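Local coordinates for cell shape-determining protein MreC (Streptococcus pneumoniae, PDB 2QF5) that is involved in the formation and maintenance of cell shape, probably as part of the elongasome that synthesizes peripheral peptidoglycan, at residues 5-10 / 34-39; 40-45 / 160-165; 20-25 / 60-65; 131-136 / 147-152. All coordinates share one frame; numbering follows the deposited sequence.

Contact 1 (5-10 / 34-39)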
loop_
_atom_site.group_PDB
_atom_site.type_symbol
_atom_site.label_atom_id
_atom_site.label_comp_id
_atom_site.label_asym_id
_atom_site.label_seq_id
_atom_site.Cartn_x
_atom_site.Cartn_y
_atom_site.Cartn_z
ATOM N N ALA A 5 -14.279 -13.370 5.599
ATOM C CA ALA A 5 -13.325 -12.282 5.959
ATOM C C ALA A 5 -12.827 -11.533 4.727
ATOM O O ALA A 5 -12.753 -10.307 4.744
ATOM C CB ALA A 5 -12.134 -12.852 6.743
ATOM N N THR A 6 -12.504 -12.267 3.662
ATOM C CA THR A 6 -11.695 -11.724 2.568
ATOM C C THR A 6 -12.161 -12.104 1.151
ATOM O O THR A 6 -12.424 -13.265 0.872
ATOM C CB THR A 6 -10.204 -12.137 2.757
ATOM O OG1 THR A 6 -9.557 -11.201 3.633
ATOM C CG2 THR A 6 -9.467 -12.151 1.449
ATOM N N LYS A 7 -12.235 -11.102 0.267
ATOM C CA LYS A 7 -12.453 -11.320 -1.172
ATOM C C LYS A 7 -11.186 -11.003 -1.955
ATOM O O LYS A 7 -10.604 -9.932 -1.826
ATOM C CB LYS A 7 -13.646 -10.527 -1.722
ATOM C CG LYS A 7 -13.685 -9.044 -1.413
ATOM C CD LYS A 7 -15.113 -8.485 -1.572
ATOM C CE LYS A 7 -15.148 -6.965 -1.362
ATOM N NZ LYS A 7 -16.456 -6.369 -1.739
ATOM N N THR A 8 -10.761 -11.964 -2.756
ATOM C CA THR A 8 -9.546 -11.841 -3.521
ATOM C C THR A 8 -9.846 -12.071 -5.019
ATOM O O THR A 8 -10.825 -12.684 -5.370
ATOM C CB THR A 8 -8.453 -12.786 -2.966
ATOM O OG1 THR A 8 -8.835 -14.141 -3.155
ATOM C CG2 THR A 8 -8.223 -12.550 -1.483
ATOM N N LEU A 9 -8.993 -11.518 -5.873
ATOM C CA LEU A 9 -9.235 -11.346 -7.297
ATOM C C LEU A 9 -7.850 -11.181 -7.901
ATOM O O LEU A 9 -7.042 -10.455 -7.361
ATOM C CB LEU A 9 -10.059 -10.056 -7.505
ATOM C CG LEU A 9 -10.943 -9.791 -8.727
ATOM C CD1 LEU A 9 -11.689 -8.501 -8.499
ATOM C CD2 LEU A 9 -10.192 -9.696 -10.028
ATOM N N ALA A 10 -7.557 -11.859 -8.998
ATOM C CA ALA A 10 -6.317 -11.636 -9.731
ATOM C C ALA A 10 -6.698 -10.885 -10.995
ATOM O O ALA A 10 -7.773 -11.129 -11.572
ATOM C CB ALA A 10 -5.627 -12.961 -10.065
ATOM N N GLY A 34 -16.028 -8.648 -9.275
ATOM C CA GLY A 34 -15.908 -8.459 -7.832
ATOM C C GLY A 34 -14.904 -7.441 -7.300
ATOM O O GLY A 34 -14.560 -7.494 -6.118
ATOM N N ALA A 35 -14.410 -6.531 -8.136
ATOM C CA ALA A 35 -13.522 -5.481 -7.637
ATOM C C ALA A 35 -14.378 -4.493 -6.854
ATOM O O ALA A 35 -15.514 -4.214 -7.252
ATOM C CB ALA A 35 -12.768 -4.773 -8.788
ATOM N N SER A 36 -13.839 -3.987 -5.737
ATOM C CA SER A 36 -14.534 -3.024 -4.861
ATOM C C SER A 36 -13.567 -1.913 -4.492
ATOM O O SER A 36 -12.372 -2.119 -4.432
ATOM C CB SER A 36 -15.018 -3.684 -3.561
ATOM O OG SER A 36 -15.452 -5.010 -3.775
ATOM N N GLU A 37 -14.119 -0.751 -4.170
ATOM C CA GLU A 37 -13.334 0.446 -3.909
ATOM C C GLU A 37 -12.567 0.409 -2.571
ATOM O O GLU A 37 -11.741 1.270 -2.305
ATOM C CB GLU A 37 -14.194 1.726 -4.032
ATOM C CG GLU A 37 -15.706 1.566 -3.878
ATOM C CD GLU A 37 -16.424 1.182 -5.190
ATOM O OE1 GLU A 37 -16.441 2.007 -6.130
ATOM O OE2 GLU A 37 -16.991 0.066 -5.265
ATOM N N ASN A 38 -12.831 -0.593 -1.737
ATOM C CA ASN A 38 -12.108 -0.733 -0.472
ATOM C C ASN A 38 -10.884 -1.655 -0.579
ATOM O O ASN A 38 -10.259 -1.978 0.422
ATOM C CB ASN A 38 -13.065 -1.222 0.631
ATOM C CG ASN A 38 -13.615 -2.653 0.375
ATOM O OD1 ASN A 38 -13.236 -3.336 -0.592
ATOM N ND2 ASN A 38 -14.495 -3.100 1.266
ATOM N N MET A 39 -10.550 -2.074 -1.791
ATOM C CA MET A 39 -9.513 -3.086 -1.989
ATOM C C MET A 39 -8.115 -2.522 -2.056
ATOM O O MET A 39 -7.903 -1.389 -2.495
ATOM C CB MET A 39 -9.764 -3.888 -3.263
ATOM C CG MET A 39 -10.882 -4.870 -3.096
ATOM S SD MET A 39 -11.227 -5.827 -4.564
ATOM C CE MET A 39 -11.550 -7.387 -3.734
#
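Lys7 and Leu9, near the start of strand 6-16, reach over to Ser36, Ala35 and Met39 in the loop between strands 24-27 and 40-43, all within the first antiparallel beta barrel of MreC. The nearest CA atoms across the contact, those of Leu9 and Ala35, lie 7.3 Å apart, too wide for strand pairing, which leaves the joining to side chains. The polar part is one hydrogen bond, from Lys7 NZ to Ser36 OG at 2.6 Å. Lys7 CG sits between the backbone N and the carbonyl carbon (chi1 51°), and the extended chain beyond it carries the ammonium to the loop. The acceptor belongs to a type I turn, closed by Met39 N bonding to Ser36 O at 3.2 Å. A weak bond from Ser36 N to Met39 SD also ties the turn to its own methionine.

Packing takes two forms. The Leu9 side chain sends CD1 against the peptide that joins Gly34 to Ala35, 3.4 Å from Ala35 N, and the same methyl touches Ala35 CB at 3.9 Å. Leu9 and Met39 both also rest on Leu163 of the adjoining strand 160-166. The Met39 chain crosses that of Lys7 at about a right angle, and its bend at chi3 (141°) places CE 3.6 Å from Lys7 CG and 3.3 Å from Lys7 O.

Contact 2 (40-45 / 160-165)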
loop_
_atom_site.group_PDB
_atom_site.type_symbol
_atom_site.label_atom_id
_atom_site.label_comp_id
_atom_site.label_asym_id
_atom_site.label_seq_id
_atom_site.Cartn_x
_atom_site.Cartn_y
_atom_site.Cartn_z
ATOM N N LEU A 40 -7.180 -3.361 -1.605
ATOM C CA LEU A 40 -5.757 -3.122 -1.717
ATOM C C LEU A 40 -5.181 -3.985 -2.846
ATOM O O LEU A 40 -5.806 -4.968 -3.276
ATOM C CB LEU A 40 -5.068 -3.391 -0.374
ATOM C CG LEU A 40 -5.305 -2.353 0.721
ATOM C CD1 LEU A 40 -4.598 -2.727 2.036
ATOM C CD2 LEU A 40 -4.844 -0.978 0.285
ATOM N N ALA A 41 -4.030 -3.566 -3.365
ATOM C CA ALA A 41 -3.364 -4.218 -4.507
ATOM C C ALA A 41 -2.034 -4.852 -4.065
ATOM O O ALA A 41 -1.174 -4.170 -3.531
ATOM C CB ALA A 41 -3.109 -3.208 -5.629
ATOM N N ILE A 42 -1.876 -6.152 -4.320
ATOM C CA ILE A 42 -0.649 -6.895 -3.991
ATOM C C ILE A 42 0.056 -7.339 -5.293
ATOM O O ILE A 42 -0.591 -7.803 -6.221
ATOM C CB ILE A 42 -0.991 -8.118 -3.117
ATOM C CG1 ILE A 42 -1.578 -7.683 -1.782
ATOM C CG2 ILE A 42 0.219 -8.977 -2.891
ATOM C CD1 ILE A 42 -2.198 -8.816 -1.009
ATOM N N ALA A 43 1.368 -7.167 -5.364
ATOM C CA ALA A 43 2.163 -7.605 -6.529
ATOM C C ALA A 43 3.629 -7.696 -6.179
ATOM O O ALA A 43 4.142 -6.871 -5.408
ATOM C CB ALA A 43 2.010 -6.618 -7.702
ATOM N N ASN A 44 4.320 -8.650 -6.801
ATOM C CA ASN A 44 5.767 -8.718 -6.735
ATOM C C ASN A 44 6.312 -8.728 -5.296
ATOM O O ASN A 44 7.342 -8.149 -5.039
ATOM C CB ASN A 44 6.377 -7.555 -7.534
ATOM C CG ASN A 44 6.124 -7.659 -9.060
ATOM O OD1 ASN A 44 5.474 -8.600 -9.558
ATOM N ND2 ASN A 44 6.670 -6.672 -9.813
ATOM N N GLY A 45 5.622 -9.405 -4.375
ATOM C CA GLY A 45 6.104 -9.588 -3.008
ATOM C C GLY A 45 5.404 -8.815 -1.902
ATOM O O GLY A 45 5.728 -8.988 -0.730
ATOM N N VAL A 160 0.949 -8.362 -12.965
ATOM C CA VAL A 160 -0.161 -9.132 -12.416
ATOM C C VAL A 160 -0.385 -8.658 -10.978
ATOM O O VAL A 160 0.551 -8.592 -10.206
ATOM C CB VAL A 160 0.148 -10.641 -12.429
ATOM C CG1 VAL A 160 -1.011 -11.429 -11.832
ATOM C CG2 VAL A 160 0.431 -11.126 -13.845
ATOM N N ILE A 161 -1.614 -8.278 -10.643
ATOM C CA ILE A 161 -1.940 -7.811 -9.286
ATOM C C ILE A 161 -2.975 -8.712 -8.639
ATOM O O ILE A 161 -3.886 -9.172 -9.306
ATOM C CB ILE A 161 -2.482 -6.377 -9.288
ATOM C CG1 ILE A 161 -1.345 -5.365 -9.420
ATOM C CG2 ILE A 161 -3.277 -6.058 -7.998
ATOM C CD1 ILE A 161 -1.850 -3.975 -9.781
ATOM N N GLU A 162 -2.806 -8.961 -7.340
ATOM C CA GLU A 162 -3.850 -9.563 -6.517
ATOM C C GLU A 162 -4.638 -8.430 -5.821
ATOM O O GLU A 162 -4.094 -7.675 -5.006
ATOM C CB GLU A 162 -3.254 -10.551 -5.496
ATOM C CG GLU A 162 -4.198 -10.922 -4.336
ATOM C CD GLU A 162 -3.498 -11.597 -3.131
ATOM O OE1 GLU A 162 -2.392 -12.183 -3.291
ATOM O OE2 GLU A 162 -4.079 -11.541 -2.010
ATOM N N LEU A 163 -5.916 -8.305 -6.158
ATOM C CA LEU A 163 -6.790 -7.377 -5.458
ATOM C C LEU A 163 -7.382 -8.086 -4.235
ATOM O O LEU A 163 -7.890 -9.212 -4.340
ATOM C CB LEU A 163 -7.890 -6.853 -6.377
ATOM C CG LEU A 163 -7.457 -5.944 -7.530
ATOM C CD1 LEU A 163 -8.700 -5.524 -8.325
ATOM C CD2 LEU A 163 -6.681 -4.736 -6.997
ATOM N N VAL A 164 -7.293 -7.439 -3.080
ATOM C CA VAL A 164 -7.810 -8.008 -1.828
ATOM C C VAL A 164 -8.599 -6.972 -1.022
ATOM O O VAL A 164 -8.180 -5.835 -0.854
ATOM C CB VAL A 164 -6.693 -8.599 -0.952
ATOM C CG1 VAL A 164 -5.832 -7.504 -0.408
ATOM C CG2 VAL A 164 -7.298 -9.410 0.206
ATOM N N GLY A 165 -9.755 -7.385 -0.527
ATOM C CA GLY A 165 -10.624 -6.491 0.206
ATOM C C GLY A 165 -11.383 -7.250 1.249
ATOM O O GLY A 165 -11.431 -8.477 1.225
HETATM O O HOH W 1 3.894 -8.450 -11.847
HETATM O O HOH W 2 2.558 -9.914 -9.053
#
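Ile42 and Glu162 face each other as a hydrogen-bonded antiparallel pair, their side chains running side by side on the sheet face they share with Leu40 and Val164. Ile42 CB starts 3.7 Å from Glu162 O. With CG1 anti to the carbonyl carbon (chi1 -64°), the two branches part: CG2 stands 4.2 Å from Glu162 OE1, at the fringe of contact, whereas CG1 passes 4.1 Å from Glu162 O on the way to the terminal methyl. That methyl, CD1, meets the carboxylate at 3.5 Å from Glu162 OE2. It also packs on Val164 CG1 at 3.9 Å. Glu162 is extended (CG anti to N, chi1 163°), which holds its carboxylate level with the isoleucine tip.

The backbone supplies the rest of the evidence. Glu162 N bonds to Ile42 O at 2.7 Å, and Ile42 N returns a bond to Glu162 O. Leu40 and Val164 repeat the reciprocal pattern. Between them, the non-hydrogen-bonded pair Ala41 and Leu163 turns to the other face, where Ala41 CB also touches Ile161 CG2 at 3.7 Å.

Past Ala43 direct pairing gives way to water. Water 2 accepts from Asn44 N and lies 2.7 Å from Val160 O, while water 1 accepts from Val160 N beside Asn44 OD1. Ile128 of strand 126-137, in the second barrel, covers Leu40, Ile42 and Val164. Segments 40-43 and 160-165 run 144° apart, antiparallel with a marked twist, consistent with neighbouring strands of a closed antiparallel beta barrel, here the first of MreC.

Contact 3 (20-25 / 60-65)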
loop_
_atom_site.group_PDB
_atom_site.type_symbol
_atom_site.label_atom_id
_atom_site.label_comp_id
_atom_site.label_asym_id
_atom_site.label_seq_id
_atom_site.Cartn_x
_atom_site.Cartn_y
_atom_site.Cartn_z
ATOM N N SER A 20 5.008 11.142 -15.474
ATOM C CA SER A 20 4.878 12.370 -14.666
ATOM C C SER A 20 3.462 12.640 -14.141
ATOM O O SER A 20 3.269 13.550 -13.326
ATOM C CB SER A 20 5.421 13.602 -15.390
ATOM O OG SER A 20 6.718 13.347 -15.894
ATOM N N TRP A 21 2.474 11.864 -14.588
ATOM C CA TRP A 21 1.117 12.017 -14.064
ATOM C C TRP A 21 1.010 11.296 -12.704
ATOM O O TRP A 21 2.003 10.816 -12.155
ATOM C CB TRP A 21 0.076 11.497 -15.074
ATOM C CG TRP A 21 0.018 12.273 -16.381
ATOM C CD1 TRP A 21 1.040 12.947 -16.984
ATOM C CD2 TRP A 21 -1.115 12.400 -17.262
ATOM N NE1 TRP A 21 0.614 13.508 -18.166
ATOM C CE2 TRP A 21 -0.702 13.181 -18.367
ATOM C CE3 TRP A 21 -2.441 11.937 -17.221
ATOM C CZ2 TRP A 21 -1.567 13.512 -19.424
ATOM C CZ3 TRP A 21 -3.298 12.260 -18.284
ATOM C CH2 TRP A 21 -2.853 13.038 -19.365
ATOM N N LYS A 22 -0.186 11.260 -12.136
ATOM C CA LYS A 22 -0.432 10.432 -10.976
ATOM C C LYS A 22 0.040 9.021 -11.356
ATOM O O LYS A 22 -0.333 8.494 -12.404
ATOM C CB LYS A 22 -1.922 10.459 -10.605
ATOM C CG LYS A 22 -2.287 9.809 -9.265
ATOM C CD LYS A 22 -2.364 10.822 -8.144
ATOM C CE LYS A 22 -3.093 10.280 -6.911
ATOM N NZ LYS A 22 -4.520 9.883 -7.194
ATOM N N GLN A 23 0.915 8.452 -10.532
ATOM C CA GLN A 23 1.369 7.066 -10.683
ATOM C C GLN A 23 0.214 6.069 -10.461
ATOM O O GLN A 23 -0.215 5.830 -9.329
ATOM C CB GLN A 23 2.501 6.807 -9.689
ATOM C CG GLN A 23 3.325 5.589 -9.974
ATOM C CD GLN A 23 4.669 5.895 -10.634
ATOM O OE1 GLN A 23 5.051 5.234 -11.613
ATOM N NE2 GLN A 23 5.394 6.875 -10.089
ATOM N N GLU A 24 -0.315 5.514 -11.543
ATOM C CA GLU A 24 -1.437 4.579 -11.434
ATOM C C GLU A 24 -1.508 3.495 -12.508
ATOM O O GLU A 24 -0.997 3.636 -13.619
ATOM C CB GLU A 24 -2.759 5.334 -11.340
ATOM C CG GLU A 24 -3.012 6.273 -12.445
ATOM C CD GLU A 24 -4.253 7.075 -12.230
ATOM O OE1 GLU A 24 -4.557 7.422 -11.077
ATOM O OE2 GLU A 24 -4.912 7.383 -13.240
ATOM N N LEU A 25 -2.099 2.370 -12.126
ATOM C CA LEU A 25 -2.219 1.227 -13.004
ATOM C C LEU A 25 -3.667 1.017 -13.336
ATOM O O LEU A 25 -4.541 1.343 -12.550
ATOM C CB LEU A 25 -1.656 -0.021 -12.332
ATOM C CG LEU A 25 -0.139 -0.092 -12.213
ATOM C CD1 LEU A 25 0.253 -1.382 -11.566
ATOM C CD2 LEU A 25 0.554 0.042 -13.573
ATOM N N ILE A 60 -8.787 1.058 -11.443
ATOM C CA ILE A 60 -7.604 1.915 -11.365
ATOM C C ILE A 60 -6.988 1.719 -9.989
ATOM O O ILE A 60 -7.670 1.795 -8.979
ATOM C CB ILE A 60 -7.954 3.397 -11.557
ATOM C CG1 ILE A 60 -8.737 3.596 -12.862
ATOM C CG2 ILE A 60 -6.678 4.284 -11.497
ATOM C CD1 ILE A 60 -7.971 3.213 -14.120
ATOM N N VAL A 61 -5.683 1.477 -9.967
ATOM C CA VAL A 61 -4.952 1.268 -8.754
ATOM C C VAL A 61 -4.011 2.441 -8.551
ATOM O O VAL A 61 -3.244 2.806 -9.470
ATOM C CB VAL A 61 -4.158 -0.056 -8.804
ATOM C CG1 VAL A 61 -3.118 -0.132 -7.662
ATOM C CG2 VAL A 61 -5.100 -1.228 -8.724
ATOM N N ASN A 62 -4.079 3.044 -7.365
ATOM C CA ASN A 62 -3.168 4.137 -7.020
ATOM C C ASN A 62 -1.943 3.492 -6.467
ATOM O O ASN A 62 -2.055 2.712 -5.536
ATOM C CB ASN A 62 -3.766 5.109 -5.987
ATOM C CG ASN A 62 -2.908 6.351 -5.800
ATOM O OD1 ASN A 62 -2.407 6.627 -4.697
ATOM N ND2 ASN A 62 -2.712 7.105 -6.890
ATOM N N LEU A 63 -0.787 3.807 -7.024
ATOM C CA LEU A 63 0.472 3.191 -6.627
ATOM C C LEU A 63 1.130 3.860 -5.412
ATOM O O LEU A 63 1.079 5.102 -5.239
ATOM C CB LEU A 63 1.458 3.183 -7.817
ATOM C CG LEU A 63 1.162 2.186 -8.957
ATOM C CD1 LEU A 63 2.081 2.415 -10.170
ATOM C CD2 LEU A 63 1.269 0.727 -8.518
ATOM N N LEU A 64 1.803 3.035 -4.602
ATOM C CA LEU A 64 2.541 3.509 -3.397
ATOM C C LEU A 64 3.735 4.402 -3.665
ATOM O O LEU A 64 4.266 5.012 -2.735
ATOM C CB LEU A 64 3.019 2.312 -2.543
ATOM C CG LEU A 64 1.934 1.533 -1.833
ATOM C CD1 LEU A 64 2.551 0.445 -0.908
ATOM C CD2 LEU A 64 1.071 2.495 -1.051
ATOM N N THR A 65 4.168 4.479 -4.920
ATOM C CA THR A 65 5.345 5.267 -5.280
ATOM C C THR A 65 5.023 6.736 -5.576
ATOM O O THR A 65 5.907 7.528 -5.856
ATOM C CB THR A 65 6.057 4.623 -6.452
ATOM O OG1 THR A 65 5.088 4.298 -7.441
ATOM C CG2 THR A 65 6.751 3.332 -5.992
#
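Leu25 and Val61 exchange a reciprocal pair of backbone hydrogen bonds. The shorter, from Val61 N to Leu25 O, measures 2.8 Å. Its counterpart, Leu25 N to Val61 O, is 2.9 Å long. A third bond, Leu63 N to Gln23 O at 3.1 Å, continues the pairing one step beyond the non-hydrogen-bonded pair Glu24 and Asn62. Leu25 O additionally receives the CA-H of Ile60, whose CA is 3.3 Å away.

This register joins strand 24-27 to strand 59-63, neighbours in the first closed antiparallel barrel of MreC. Ser17 OG bonds to both Lys22 O and Glu24 N, tying the entry to the strand to the preceding loop. The line from CA of Lys22 to CA of Leu25 runs 118° from that of Ile60 to Thr65, and the bridges between the segments cover only Glu24 with Asn62 and Leu25 with Val61.

Around the bonds, side chains sort by face. Leu25 lays its CD1 obliquely against Leu63 CD2 at 3.8 Å, and Val13 and Arg16 of strand 6-16 press on Leu25 as well. The other methyl of Leu63, CD1, meets the aliphatic part of Gln23, 3.4 Å from its CG. That same Gln23 CG is 3.3 Å from Thr65 OG1. On the opposite face Glu24 has CG between N and the carbonyl carbon (chi1 56°), and Ile60 CG2 sits over the face of the carboxylate, 3.8 Å from Glu24 CD.

Contact 4 (131-136 / 147-152)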
loop_
_atom_site.group_PDB
_atom_site.type_symbol
_atom_site.label_atom_id
_atom_site.label_comp_id
_atom_site.label_asym_id
_atom_site.label_seq_id
_atom_site.Cartn_x
_atom_site.Cartn_y
_atom_site.Cartn_z
ATOM N N GLY A 131 6.528 -3.870 4.083
ATOM C CA GLY A 131 7.973 -3.860 4.068
ATOM C C GLY A 131 8.575 -3.858 5.458
ATOM O O GLY A 131 7.961 -4.324 6.418
ATOM N N GLU A 132 9.791 -3.342 5.560
ATOM C CA GLU A 132 10.492 -3.249 6.844
ATOM C C GLU A 132 11.042 -1.844 7.021
ATOM O O GLU A 132 11.376 -1.153 6.039
ATOM C CB GLU A 132 11.593 -4.313 6.934
ATOM C CG GLU A 132 11.003 -5.765 7.005
ATOM C CD GLU A 132 12.038 -6.869 6.781
ATOM O OE1 GLU A 132 11.662 -8.063 6.823
ATOM O OE2 GLU A 132 13.227 -6.553 6.595
ATOM N N VAL A 133 11.085 -1.408 8.270
ATOM C CA VAL A 133 11.568 -0.069 8.609
ATOM C C VAL A 133 13.038 0.133 8.235
ATOM O O VAL A 133 13.869 -0.724 8.475
ATOM C CB VAL A 133 11.391 0.221 10.118
ATOM C CG1 VAL A 133 12.131 1.511 10.526
ATOM C CG2 VAL A 133 9.887 0.255 10.474
ATOM N N VAL A 134 13.324 1.290 7.653
ATOM C CA VAL A 134 14.681 1.714 7.306
ATOM C C VAL A 134 15.227 2.721 8.325
ATOM O O VAL A 134 16.392 2.622 8.738
ATOM C CB VAL A 134 14.697 2.384 5.905
ATOM C CG1 VAL A 134 15.960 3.231 5.719
ATOM C CG2 VAL A 134 14.545 1.343 4.818
ATOM N N ALA A 135 14.396 3.702 8.699
ATOM C CA ALA A 135 14.774 4.737 9.683
ATOM C C ALA A 135 13.535 5.427 10.274
ATOM O O ALA A 135 12.446 5.377 9.693
ATOM C CB ALA A 135 15.683 5.781 9.032
ATOM N N THR A 136 13.714 6.053 11.436
ATOM C CA THR A 136 12.718 6.958 11.996
ATOM C C THR A 136 13.232 8.385 11.889
ATOM O O THR A 136 14.380 8.678 12.208
ATOM C CB THR A 136 12.357 6.633 13.449
ATOM O OG1 THR A 136 13.546 6.576 14.257
ATOM C CG2 THR A 136 11.608 5.305 13.516
ATOM N N VAL A 147 8.236 7.625 9.779
ATOM C CA VAL A 147 8.994 6.388 9.576
ATOM C C VAL A 147 9.197 6.150 8.087
ATOM O O VAL A 147 8.265 6.305 7.293
ATOM C CB VAL A 147 8.263 5.162 10.182
ATOM C CG1 VAL A 147 9.159 3.919 10.129
ATOM C CG2 VAL A 147 7.856 5.445 11.625
ATOM N N THR A 148 10.412 5.759 7.714
ATOM C CA THR A 148 10.702 5.288 6.360
ATOM C C THR A 148 10.802 3.745 6.298
ATOM O O THR A 148 11.311 3.092 7.212
ATOM C CB THR A 148 11.985 5.927 5.806
ATOM O OG1 THR A 148 13.031 5.802 6.768
ATOM C CG2 THR A 148 11.754 7.378 5.477
ATOM N N VAL A 149 10.327 3.175 5.196
ATOM C CA VAL A 149 10.103 1.739 5.079
ATOM C C VAL A 149 10.528 1.276 3.679
ATOM O O VAL A 149 10.105 1.885 2.699
ATOM C CB VAL A 149 8.606 1.428 5.319
ATOM C CG1 VAL A 149 8.273 -0.073 5.032
ATOM C CG2 VAL A 149 8.171 1.856 6.763
ATOM N N LYS A 150 11.376 0.235 3.590
ATOM C CA LYS A 150 11.687 -0.384 2.297
ATOM C C LYS A 150 10.635 -1.449 1.933
ATOM O O LYS A 150 10.476 -2.462 2.625
ATOM C CB LYS A 150 13.099 -0.982 2.253
ATOM C CG LYS A 150 13.665 -1.005 0.834
ATOM C CD LYS A 150 14.965 -1.786 0.715
ATOM C CE LYS A 150 15.619 -1.670 -0.725
ATOM N NZ LYS A 150 16.757 -2.649 -0.994
ATOM N N LEU A 151 9.935 -1.207 0.827
ATOM C CA LEU A 151 8.825 -2.056 0.369
ATOM C C LEU A 151 9.301 -3.455 -0.022
ATOM O O LEU A 151 10.344 -3.602 -0.673
ATOM C CB LEU A 151 8.133 -1.427 -0.865
ATOM C CG LEU A 151 7.533 -0.018 -0.804
ATOM C CD1 LEU A 151 8.627 1.010 -0.491
ATOM C CD2 LEU A 151 6.915 0.374 -2.126
ATOM N N SER A 152 8.518 -4.474 0.338
ATOM C CA SER A 152 8.764 -5.852 -0.144
ATOM C C SER A 152 8.478 -6.002 -1.620
ATOM O O SER A 152 9.218 -6.700 -2.352
ATOM C CB SER A 152 7.873 -6.852 0.577
ATOM O OG SER A 152 7.706 -6.476 1.898
#
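Val134 and Ala135 both face Thr148 in a classic beta bulge, set in the hairpin of strands 126-137 and 146-151 in the second antiparallel barrel of MreC. The register moves by one residue between Val133 and Ala135, and Val134 shows the matching backbone kink (psi -45°). Thr148 O takes a firm bond from Val134 N at 2.7 Å and a weak one from Ala135 N at 3.5 Å. In return, Ala135 O is gripped twice by the threonine. Thr148 N approaches nearly along the C=O axis at 2.9 Å, and Thr148 OG1 donates at 3.0 Å from above the carbonyl plane, 40° out of it. The hydroxyl gets there because OG1 sits between the backbone N and the carbonyl carbon (chi1 49°), turned back toward the bulge.

Away from the bulge, normal pairing resumes with Glu132 and Lys150, where Lys150 N reaches Glu132 O at 2.8 Å. Glu132 OE1 forms a salt bridge with Lys114 on the next strand. Val134 lays CG2 over the base of the lysine chain, 3.8 Å from Lys150 CB. On the other face Val133 and Val147 cross at about a right angle, joined by Ile109, which touches both. At the far end Gly131 packs tightly against its partner backbone, its CA 3.2 Å from Lys150 O in a CA-H...O contact.

Overall arrangement
Contacts 1, 2 and 3 belong to one closed six-stranded antiparallel barrel, and contact 4 to a second like it. Contacts 1 and 2 have centres about 10 Å apart and share the seam between strands 6-16 and 160-166. Contact 3 lies about 14 Å from contact 2, centre to centre, and touches it where Ala41 meets Val61. The centre of contact 4 is about 19 Å from that of contact 2 and about 26 Å from that of contact 1. Along the chain, contact 3 alternates with contacts 1 and 2, while contact 4 falls between the segments of contact 2. The final strand thus returns to the first barrel, completing this probably extracellular two-barrel part.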